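PDB 4QT9: putative glucoamylase from Bacteroides caccae ATCC 43185, which is a putative glucoamylase and probably hydrolyses glycosidic bonds in glucose-containing saccharides. Local coordinates for residues 47-52 against 112-117; 256-261 against 292-297; 363-368 against 384-389. All blocks are in the same frame, centred on the assembly; numbering follows the deposited sequence. Where two conformers were deposited one is given.

The three contacts follow one another along the chain without interleaving. Their centres lie far apart: about 27 Å between contacts 1 and 2, and about 24 Å from contact 3 to either of the others. Contacts 1 and 2 sit on opposite sides of the chain's centre. Contacts 1 and 3 meet through the two-stranded antiparallel sheet of strands 50-52 and 389-391, where His52 CD2 packs on Arg389 CG at 3.4 Å. This sheet joins an early part of the chain to a late one. Contact 2 uses helix 284-301 and contact 3 the end of helix 352-364. All three involve loops or short strands that accompany the helices of the alpha/alpha toroid.

Contact 1: residues 47-52 against 112-117; sequences APERYH and YPHWWY
His114 comes first along 112-117 to meet the other segment, approaching Glu49 with one ring edge. Its NE2 lies 3.8 Å from Glu49 OE1, near the plane of the imidazole. Next comes Trp115, which carries the contact. Its NE1 donates to Glu49 OE1 at 2.6 Å, and the bond is nearly straight (173°). The acceptor lies almost in the indole plane. On the glutamate side the proton arrives on the anti side of OE1, 29° out of the carboxylate plane. The carboxylate and the indole are strongly turned against each other. In Glu49, CG stands anti to the backbone N and the chain bends at chi2, which turns the carboxylate to the indole N-H. CB and CG lie close to NE1 as well. Further round the same ring, CZ2 meets Arg50 NH2 at 3.9 Å. The indole meets the edge of the guanidinium, and the two planes are 78° apart. Glu49 CG lies 3.4 Å above one face of that guanidinium, offset toward the rim. Polar partners fix the arginine: NE forms a salt bridge with Asp61, and NH1 bonds to Tyr320 OH. Strand 64-66 joins the backbones on both sides. It pairs with strand 115-117, and it also bonds to Ala47 and Glu49. A bound acetate, probably from the crystallisation liquor, lies about 5 Å from the His114 side chain and may mark a pocket. The arrangement is a buried indole-carboxylate bond between short strands and loops that accompany the helices of an alpha/alpha toroid.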
loop_
_atom_site.group_PDB
_atom_site.type_symbol
_atom_site.label_atom_id
_atom_site.label_comp_id
_atom_site.label_asym_id
_atom_site.label_seq_id
_atom_site.Cartn_x
_atom_site.Cartn_y
_atom_site.Cartn_z
ATOM N N ALA A 47 -11.717 4.328 -4.283
ATOM C CA ALA A 47 -10.780 5.384 -4.021
ATOM C C ALA A 47 -10.294 6.061 -5.294
ATOM O O ALA A 47 -9.687 5.401 -6.149
ATOM C CB ALA A 47 -9.579 4.811 -3.260
ATOM N N PRO A 48 -10.496 7.385 -5.422
ATOM C CA PRO A 48 -9.893 8.094 -6.567
ATOM C C PRO A 48 -8.378 8.160 -6.367
ATOM O O PRO A 48 -7.926 8.150 -5.223
ATOM C CB PRO A 48 -10.528 9.499 -6.503
ATOM C CG PRO A 48 -10.895 9.686 -5.073
ATOM C CD PRO A 48 -11.161 8.317 -4.477
ATOM N N GLU A 49 -7.596 8.231 -7.458
ATOM C CA GLU A 49 -6.141 8.338 -7.385
ATOM C C GLU A 49 -5.764 9.502 -6.429
ATOM O O GLU A 49 -4.934 9.331 -5.537
ATOM C CB GLU A 49 -5.560 8.564 -8.805
ATOM C CG GLU A 49 -4.052 8.806 -8.856
ATOM C CD GLU A 49 -3.182 7.667 -8.351
ATOM O OE1 GLU A 49 -3.377 6.511 -8.793
ATOM O OE2 GLU A 49 -2.287 7.937 -7.520
ATOM N N ARG A 50 -6.443 10.651 -6.593
ATOM C CA ARG A 50 -6.206 11.878 -5.849
ATOM C C ARG A 50 -7.502 12.615 -5.464
ATOM O O ARG A 50 -8.548 12.451 -6.111
ATOM C CB ARG A 50 -5.315 12.825 -6.687
ATOM C CG ARG A 50 -5.984 13.495 -7.902
ATOM C CD ARG A 50 -4.957 13.987 -8.900
ATOM N NE ARG A 50 -4.549 12.920 -9.824
ATOM C CZ ARG A 50 -3.331 12.394 -9.930
ATOM N NH1 ARG A 50 -2.343 12.808 -9.135
ATOM N NH2 ARG A 50 -3.087 11.458 -10.832
ATOM N N TYR A 51 -7.396 13.466 -4.432
ATOM C CA TYR A 51 -8.459 14.348 -3.963
ATOM C C TYR A 51 -7.847 15.717 -3.698
ATOM O O TYR A 51 -6.928 15.835 -2.883
ATOM C CB TYR A 51 -9.171 13.793 -2.713
ATOM C CG TYR A 51 -10.427 14.568 -2.381
ATOM C CD1 TYR A 51 -10.364 15.764 -1.670
ATOM C CD2 TYR A 51 -11.669 14.133 -2.816
ATOM C CE1 TYR A 51 -11.503 16.523 -1.433
ATOM C CE2 TYR A 51 -12.820 14.878 -2.581
ATOM C CZ TYR A 51 -12.736 16.068 -1.877
ATOM O OH TYR A 51 -13.884 16.783 -1.608
ATOM N N HIS A 52 -8.298 16.725 -4.435
ATOM C CA HIS A 52 -7.782 18.095 -4.302
ATOM C C HIS A 52 -8.851 18.979 -3.679
ATOM O O HIS A 52 -9.898 19.205 -4.291
ATOM C CB HIS A 52 -7.289 18.658 -5.665
ATOM C CG HIS A 52 -6.123 17.892 -6.257
ATOM N ND1 HIS A 52 -5.585 18.232 -7.486
ATOM C CD2 HIS A 52 -5.408 16.859 -5.753
ATOM C CE1 HIS A 52 -4.565 17.417 -7.676
ATOM N NE2 HIS A 52 -4.411 16.579 -6.654
ATOM N N TYR A 112 -6.171 -6.605 -12.653
ATOM C CA TYR A 112 -6.787 -5.293 -12.817
ATOM C C TYR A 112 -5.764 -4.259 -13.300
ATOM O O TYR A 112 -4.565 -4.385 -13.016
ATOM C CB TYR A 112 -7.473 -4.852 -11.521
ATOM C CG TYR A 112 -8.760 -5.608 -11.259
ATOM C CD1 TYR A 112 -9.933 -5.286 -11.941
ATOM C CD2 TYR A 112 -8.799 -6.671 -10.361
ATOM C CE1 TYR A 112 -11.128 -5.961 -11.690
ATOM C CE2 TYR A 112 -9.982 -7.373 -10.121
ATOM C CZ TYR A 112 -11.145 -7.007 -10.786
ATOM O OH TYR A 112 -12.322 -7.657 -10.544
ATOM N N PRO A 113 -6.213 -3.223 -14.066
ATOM C CA PRO A 113 -5.254 -2.181 -14.493
ATOM C C PRO A 113 -4.899 -1.256 -13.334
ATOM O O PRO A 113 -5.576 -1.298 -12.299
ATOM C CB PRO A 113 -6.049 -1.397 -15.535
ATOM C CG PRO A 113 -7.467 -1.496 -15.062
ATOM C CD PRO A 113 -7.590 -2.894 -14.519
ATOM N N HIS A 114 -3.898 -0.373 -13.520
ATOM C CA HIS A 114 -3.566 0.645 -12.508
ATOM C C HIS A 114 -4.776 1.561 -12.233
ATOM O O HIS A 114 -5.140 1.796 -11.084
ATOM C CB HIS A 114 -2.392 1.514 -12.972
ATOM C CG HIS A 114 -1.774 2.346 -11.887
ATOM N ND1 HIS A 114 -0.419 2.371 -11.710
ATOM C CD2 HIS A 114 -2.350 3.137 -10.954
ATOM C CE1 HIS A 114 -0.198 3.163 -10.675
ATOM N NE2 HIS A 114 -1.332 3.649 -10.190
ATOM N N TRP A 115 -5.420 2.025 -13.301
ATOM C CA TRP A 115 -6.560 2.947 -13.228
ATOM C C TRP A 115 -7.752 2.547 -14.075
ATOM O O TRP A 115 -7.581 1.990 -15.152
ATOM C CB TRP A 115 -6.131 4.316 -13.786
ATOM C CG TRP A 115 -5.170 5.137 -12.981
ATOM C CD1 TRP A 115 -5.061 5.176 -11.621
ATOM C CD2 TRP A 115 -4.351 6.202 -13.483
ATOM N NE1 TRP A 115 -4.171 6.158 -11.246
ATOM C CE2 TRP A 115 -3.727 6.813 -12.369
ATOM C CE3 TRP A 115 -4.086 6.711 -14.774
ATOM C CZ2 TRP A 115 -2.839 7.897 -12.504
ATOM C CZ3 TRP A 115 -3.242 7.811 -14.904
ATOM C CH2 TRP A 115 -2.623 8.386 -13.781
ATOM N N TRP A 116 -8.942 2.953 -13.632
ATOM C CA TRP A 116 -10.196 2.977 -14.385
ATOM C C TRP A 116 -10.855 4.321 -14.219
ATOM O O TRP A 116 -10.622 5.027 -13.233
ATOM C CB TRP A 116 -11.257 1.941 -13.944
ATOM C CG TRP A 116 -10.858 0.536 -13.675
ATOM C CD1 TRP A 116 -10.963 -0.520 -14.533
ATOM C CD2 TRP A 116 -10.568 -0.020 -12.388
ATOM N NE1 TRP A 116 -10.652 -1.692 -13.882
ATOM C CE2 TRP A 116 -10.428 -1.416 -12.556
ATOM C CE3 TRP A 116 -10.332 0.536 -11.115
ATOM C CZ2 TRP A 116 -10.118 -2.265 -11.493
ATOM C CZ3 TRP A 116 -10.008 -0.309 -10.069
ATOM C CH2 TRP A 116 -9.927 -1.694 -10.260
ATOM N N TYR A 117 -11.787 4.610 -15.103
ATOM C CA TYR A 117 -12.740 5.696 -14.955
ATOM C C TYR A 117 -13.816 5.062 -14.095
ATOM O O TYR A 117 -14.342 4.013 -14.476
ATOM C CB TYR A 117 -13.251 6.176 -16.321
ATOM C CG TYR A 117 -12.162 6.736 -17.208
ATOM C CD1 TYR A 117 -11.714 8.046 -17.052
ATOM C CD2 TYR A 117 -11.633 5.984 -18.254
ATOM C CE1 TYR A 117 -10.729 8.579 -17.884
ATOM C CE2 TYR A 117 -10.653 6.507 -19.098
ATOM C CZ TYR A 117 -10.205 7.806 -18.911
ATOM O OH TYR A 117 -9.246 8.327 -19.756
#

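Contact 2: residues 256-261 against 292-297; sequences TEAGPL and TLVNRA
Leu261 lays its forked end over the Thr292 and Asn295 side of helix 284-301. CD1 touches Thr292 CA at 3.7 Å and lies just as near to the threonine OG1. CD2 rests on Asn295 CB and CG, 3.8 Å from each. With chi2 at 33°, away from a staggered value, CD1 falls on Thr292 and CD2 mainly on Asn295. The leucine crosses Thr292 at about a right angle. Nearer its backbone, Leu261 CB packs on Asn295 ND2. The asparagine is held at both ends of its amide. ND2 donates to a water at 2.9 Å, and that water donates to Gly259 O at 3.0 Å. OD1 accepts from Leu316 N, and the backbones of Leu316 and Leu261 are also hydrogen-bonded. Thr292 OG1 is engaged by Met288 O and Ser347 OG. Between those two helix positions in sequence, Val294 turns CG1 to Ala258 CB at 3.9 Å. Val294 places CG1 anti to its backbone N, with chi1 160°. The valine also touches Ile247 and Val244, while Ala258 touches Leu249. An ST turn, with Ala258 N bonded to Thr256 OG1, shapes the start of segment 256-261. The contact is thus a buried loop-on-helix packing, with one bridging water, that seats segment 256-261 and the neighbouring strands 239-244 and 247-251 against a helix of the alpha/alpha toroid.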
loop_
_atom_site.group_PDB
_atom_site.type_symbol
_atom_site.label_atom_id
_atom_site.label_comp_id
_atom_site.label_asym_id
_atom_site.label_seq_id
_atom_site.Cartn_x
_atom_site.Cartn_y
_atom_site.Cartn_z
ATOM N N THR A 256 19.111 1.247 -5.176
ATOM C CA THR A 256 19.317 2.156 -4.052
ATOM C C THR A 256 19.933 1.437 -2.837
ATOM O O THR A 256 19.889 0.201 -2.761
ATOM C CB THR A 256 17.983 2.848 -3.685
ATOM O OG1 THR A 256 18.208 3.759 -2.611
ATOM C CG2 THR A 256 16.858 1.867 -3.333
ATOM N N GLU A 257 20.554 2.212 -1.903
ATOM C CA GLU A 257 21.088 1.651 -0.662
ATOM C C GLU A 257 19.929 1.479 0.345
ATOM O O GLU A 257 20.005 0.639 1.230
ATOM C CB GLU A 257 22.205 2.544 -0.057
ATOM C CG GLU A 257 23.594 2.410 -0.653
ATOM C CD GLU A 257 24.733 2.827 0.279
ATOM O OE1 GLU A 257 25.110 4.026 0.297
ATOM O OE2 GLU A 257 25.154 1.967 1.092
ATOM N N ALA A 258 18.879 2.309 0.226
ATOM C CA ALA A 258 17.693 2.311 1.110
ATOM C C ALA A 258 16.527 2.997 0.396
ATOM O O ALA A 258 16.580 4.186 0.080
ATOM C CB ALA A 258 18.011 3.010 2.434
ATOM N N GLY A 259 15.490 2.245 0.115
ATOM C CA GLY A 259 14.366 2.790 -0.637
ATOM C C GLY A 259 13.475 3.769 0.110
ATOM O O GLY A 259 13.637 3.993 1.322
ATOM N N PRO A 260 12.475 4.317 -0.620
ATOM C CA PRO A 260 11.468 5.184 0.031
ATOM C C PRO A 260 10.717 4.347 1.071
ATOM O O PRO A 260 10.568 3.118 0.900
ATOM C CB PRO A 260 10.585 5.644 -1.129
ATOM C CG PRO A 260 10.762 4.629 -2.171
ATOM C CD PRO A 260 12.166 4.122 -2.048
ATOM N N LEU A 261 10.295 4.991 2.169
ATOM C CA LEU A 261 9.719 4.269 3.298
ATOM C C LEU A 261 8.455 3.431 2.959
ATOM O O LEU A 261 8.250 2.421 3.633
ATOM C CB LEU A 261 9.472 5.206 4.498
ATOM C CG LEU A 261 9.510 4.542 5.895
ATOM C CD1 LEU A 261 10.493 3.396 5.972
ATOM C CD2 LEU A 261 9.772 5.553 6.976
ATOM N N THR A 292 13.061 2.061 8.511
ATOM C CA THR A 292 12.390 3.206 9.133
ATOM C C THR A 292 13.442 4.031 9.860
ATOM O O THR A 292 13.470 5.266 9.733
ATOM C CB THR A 292 11.242 2.752 10.093
ATOM O OG1 THR A 292 10.305 1.954 9.387
ATOM C CG2 THR A 292 10.498 3.917 10.711
ATOM N N LEU A 293 14.333 3.336 10.604
ATOM C CA LEU A 293 15.338 4.026 11.396
ATOM C C LEU A 293 16.361 4.745 10.522
ATOM O O LEU A 293 16.774 5.852 10.883
ATOM C CB LEU A 293 15.987 3.112 12.411
ATOM C CG LEU A 293 15.040 2.645 13.519
ATOM C CD1 LEU A 293 15.693 1.570 14.364
ATOM C CD2 LEU A 293 14.573 3.794 14.377
ATOM N N VAL A 294 16.685 4.171 9.340
ATOM C CA VAL A 294 17.574 4.790 8.349
ATOM C C VAL A 294 16.935 6.107 7.854
ATOM O O VAL A 294 17.609 7.126 7.779
ATOM C CB VAL A 294 17.881 3.827 7.167
ATOM C CG1 VAL A 294 18.381 4.584 5.935
ATOM C CG2 VAL A 294 18.879 2.754 7.582
ATOM N N ASN A 295 15.638 6.062 7.540
ATOM C CA ASN A 295 14.854 7.195 7.047
ATOM C C ASN A 295 14.889 8.348 8.039
ATOM O O ASN A 295 15.194 9.472 7.659
ATOM C CB ASN A 295 13.399 6.744 6.793
ATOM C CG ASN A 295 12.690 7.618 5.809
ATOM O OD1 ASN A 295 12.252 8.724 6.139
ATOM N ND2 ASN A 295 12.665 7.187 4.551
ATOM N N ARG A 296 14.606 8.042 9.319
ATOM C CA ARG A 296 14.587 8.971 10.443
ATOM C C ARG A 296 16.005 9.536 10.688
ATOM O O ARG A 296 16.154 10.754 10.844
ATOM C CB ARG A 296 14.043 8.248 11.688
ATOM C CG ARG A 296 14.053 9.098 12.959
ATOM C CD ARG A 296 13.649 8.290 14.173
ATOM N NE ARG A 296 13.732 9.069 15.402
ATOM C CZ ARG A 296 14.811 9.117 16.178
ATOM N NH1 ARG A 296 15.905 8.447 15.847
ATOM N NH2 ARG A 296 14.809 9.853 17.275
ATOM N N ALA A 297 17.032 8.663 10.689
ATOM C CA ALA A 297 18.421 9.075 10.897
ATOM C C ALA A 297 18.844 10.082 9.850
ATOM O O ALA A 297 19.467 11.072 10.221
ATOM C CB ALA A 297 19.349 7.868 10.872
HETATM O O HOH W 1 13.659 4.528 4.283
#

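Contact 3: residues 363-368 against 384-389; sequences YNMGDK and NWYPQR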
loop_
_atom_site.group_PDB
_atom_site.type_symbol
_atom_site.label_atom_id
_atom_site.label_comp_id
_atom_site.label_asym_id
_atom_site.label_seq_id
_atom_site.Cartn_x
_atom_site.Cartn_y
_atom_site.Cartn_z
ATOM N N TYR A 363 0.064 17.110 13.827
ATOM C CA TYR A 363 -1.244 17.556 14.309
ATOM C C TYR A 363 -1.156 18.977 14.893
ATOM O O TYR A 363 -2.012 19.805 14.603
ATOM C CB TYR A 363 -1.765 16.578 15.367
ATOM C CG TYR A 363 -3.184 16.863 15.800
ATOM C CD1 TYR A 363 -4.266 16.490 15.007
ATOM C CD2 TYR A 363 -3.447 17.557 16.980
ATOM C CE1 TYR A 363 -5.574 16.814 15.369
ATOM C CE2 TYR A 363 -4.752 17.881 17.355
ATOM C CZ TYR A 363 -5.811 17.512 16.546
ATOM O OH TYR A 363 -7.095 17.815 16.934
ATOM N N ASN A 364 -0.102 19.281 15.660
ATOM C CA ASN A 364 0.065 20.604 16.273
ATOM C C ASN A 364 0.383 21.718 15.260
ATOM O O ASN A 364 0.209 22.892 15.597
ATOM C CB ASN A 364 1.118 20.562 17.374
ATOM C CG ASN A 364 0.623 19.886 18.634
ATOM O OD1 ASN A 364 -0.573 19.931 18.980
ATOM N ND2 ASN A 364 1.539 19.256 19.359
HETATM N N MSE A 365 0.773 21.368 14.012
HETATM C CA MSE A 365 1.027 22.366 12.961
HETATM C C MSE A 365 -0.277 22.984 12.448
HETATM O O MSE A 365 -0.242 24.001 11.759
HETATM C CB MSE A 365 1.813 21.767 11.809
HETATM C CG MSE A 365 3.289 21.753 12.056
HETATM SE SE MSE A 365 4.107 20.649 10.711
HETATM C CE MSE A 365 4.395 21.967 9.340
ATOM N N GLY A 366 -1.405 22.366 12.787
ATOM C CA GLY A 366 -2.732 22.884 12.467
ATOM C C GLY A 366 -3.301 22.516 11.122
ATOM O O GLY A 366 -2.844 21.567 10.474
ATOM N N ASP A 367 -4.304 23.286 10.699
ATOM C CA ASP A 367 -5.059 23.093 9.457
ATOM C C ASP A 367 -4.187 23.101 8.199
ATOM O O ASP A 367 -4.568 22.466 7.221
ATOM C CB ASP A 367 -6.174 24.147 9.316
ATOM C CG ASP A 367 -7.245 24.097 10.402
ATOM O OD1 ASP A 367 -7.239 23.133 11.214
ATOM O OD2 ASP A 367 -8.099 25.010 10.436
ATOM N N LYS A 368 -3.036 23.794 8.210
ATOM C CA LYS A 368 -2.174 23.838 7.029
ATOM C C LYS A 368 -1.677 22.416 6.615
ATOM O O LYS A 368 -1.400 22.223 5.432
ATOM C CB LYS A 368 -1.001 24.829 7.225
ATOM C CG LYS A 368 0.198 24.293 7.989
ATOM C CD LYS A 368 1.021 25.419 8.558
ATOM C CE LYS A 368 2.401 24.974 8.862
ATOM N NZ LYS A 368 3.148 25.978 9.627
ATOM N N ASN A 384 7.657 26.785 1.942
ATOM C CA ASN A 384 6.342 27.243 2.434
ATOM C C ASN A 384 5.235 26.729 1.482
ATOM O O ASN A 384 4.325 27.454 1.073
ATOM C CB ASN A 384 6.301 28.781 2.649
ATOM C CG ASN A 384 7.252 29.181 3.733
ATOM O OD1 ASN A 384 8.307 29.782 3.480
ATOM N ND2 ASN A 384 7.011 28.661 4.927
ATOM N N TRP A 385 5.375 25.448 1.116
ATOM C CA TRP A 385 4.517 24.743 0.194
ATOM C C TRP A 385 3.642 23.778 1.007
ATOM O O TRP A 385 4.148 22.803 1.541
ATOM C CB TRP A 385 5.414 24.033 -0.843
ATOM C CG TRP A 385 4.680 23.145 -1.805
ATOM C CD1 TRP A 385 3.896 23.535 -2.854
ATOM C CD2 TRP A 385 4.701 21.712 -1.827
ATOM N NE1 TRP A 385 3.428 22.425 -3.530
ATOM C CE2 TRP A 385 3.917 21.295 -2.925
ATOM C CE3 TRP A 385 5.319 20.733 -1.023
ATOM C CZ2 TRP A 385 3.698 19.938 -3.219
ATOM C CZ3 TRP A 385 5.113 19.397 -1.321
ATOM C CH2 TRP A 385 4.296 19.008 -2.394
ATOM N N TYR A 386 2.356 24.097 1.165
ATOM C CA TYR A 386 1.390 23.297 1.947
ATOM C C TYR A 386 0.151 22.932 1.086
ATOM O O TYR A 386 -0.935 23.478 1.295
ATOM C CB TYR A 386 0.989 24.052 3.232
ATOM C CG TYR A 386 2.160 24.321 4.156
ATOM C CD1 TYR A 386 2.605 23.351 5.046
ATOM C CD2 TYR A 386 2.797 25.564 4.170
ATOM C CE1 TYR A 386 3.702 23.581 5.884
ATOM C CE2 TYR A 386 3.887 25.815 5.019
ATOM C CZ TYR A 386 4.326 24.820 5.881
ATOM O OH TYR A 386 5.362 25.038 6.751
ATOM N N PRO A 387 0.306 22.003 0.110
ATOM C CA PRO A 387 -0.832 21.654 -0.750
ATOM C C PRO A 387 -1.978 20.987 0.008
ATOM O O PRO A 387 -1.769 20.143 0.869
ATOM C CB PRO A 387 -0.228 20.691 -1.783
ATOM C CG PRO A 387 0.963 20.106 -1.094
ATOM C CD PRO A 387 1.514 21.245 -0.274
ATOM N N GLN A 388 -3.187 21.382 -0.311
ATOM C CA GLN A 388 -4.360 20.810 0.319
ATOM C C GLN A 388 -4.827 19.677 -0.591
ATOM O O GLN A 388 -5.888 19.741 -1.216
ATOM C CB GLN A 388 -5.404 21.904 0.574
ATOM C CG GLN A 388 -4.814 23.059 1.399
ATOM C CD GLN A 388 -5.862 23.891 2.066
ATOM O OE1 GLN A 388 -6.953 24.120 1.528
ATOM N NE2 GLN A 388 -5.521 24.422 3.238
ATOM N N ARG A 389 -3.946 18.646 -0.725
ATOM C CA ARG A 389 -4.144 17.518 -1.636
ATOM C C ARG A 389 -3.849 16.208 -0.960
ATOM O O ARG A 389 -3.023 16.129 -0.045
ATOM C CB ARG A 389 -3.264 17.677 -2.900
ATOM C CG ARG A 389 -3.676 18.905 -3.741
ATOM C CD ARG A 389 -2.701 19.281 -4.824
ATOM N NE ARG A 389 -3.303 20.280 -5.706
ATOM C CZ ARG A 389 -2.855 20.605 -6.916
ATOM N NH1 ARG A 389 -1.757 20.037 -7.402
ATOM N NH2 ARG A 389 -3.502 21.501 -7.652
HETATM O O HOH W 2 0.134 20.372 3.166
HETATM O O HOH W 3 -2.499 23.786 3.535
#
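Lys368 runs its aliphatic chain over one face of the Tyr386 ring. CD stands 4.3 Å from the ring centroid and only 12° off its normal, a CH-pi contact. CE reaches the ring rim, 3.5 Å from Tyr386 CE1. Met365, a selenomethionine, adds its terminal methyl, with CE at 3.9 Å from the same CE1. The lysine begins with CG between its backbone N and carbonyl carbon (chi1 82°). Beyond CG it is extended, which carries it across the ring face. In the next shell a water links the backbones. It donates to Lys368 O and to Tyr386 O, 2.7 Å from each, and accepts from Gln388 NE2 at 3.1 Å. A second water lies 3.0 Å from Pro387 O, with a longer, weak approach to Lys368 O; it has more acceptors near it than protons to give. Farther out, Val369 and Glu381 touch Tyr386, and Phe379 touches the selenomethionine. Gly366, with positive phi, leaves the helical path after helix 352-364. Gln388 centres an inverse gamma turn just before strand 389-391. Trp385 and Asn384 face Ser380 in a G1 beta bulge. Lys368 and Tyr386 also touch a crystal neighbour, so their exact pose in solution may differ. The methylenes shield one ring face, while the ammonium near Tyr386 OH can probably stay hydrated. The carbonyl oxygens, acceptors all, need water to supply the protons between them.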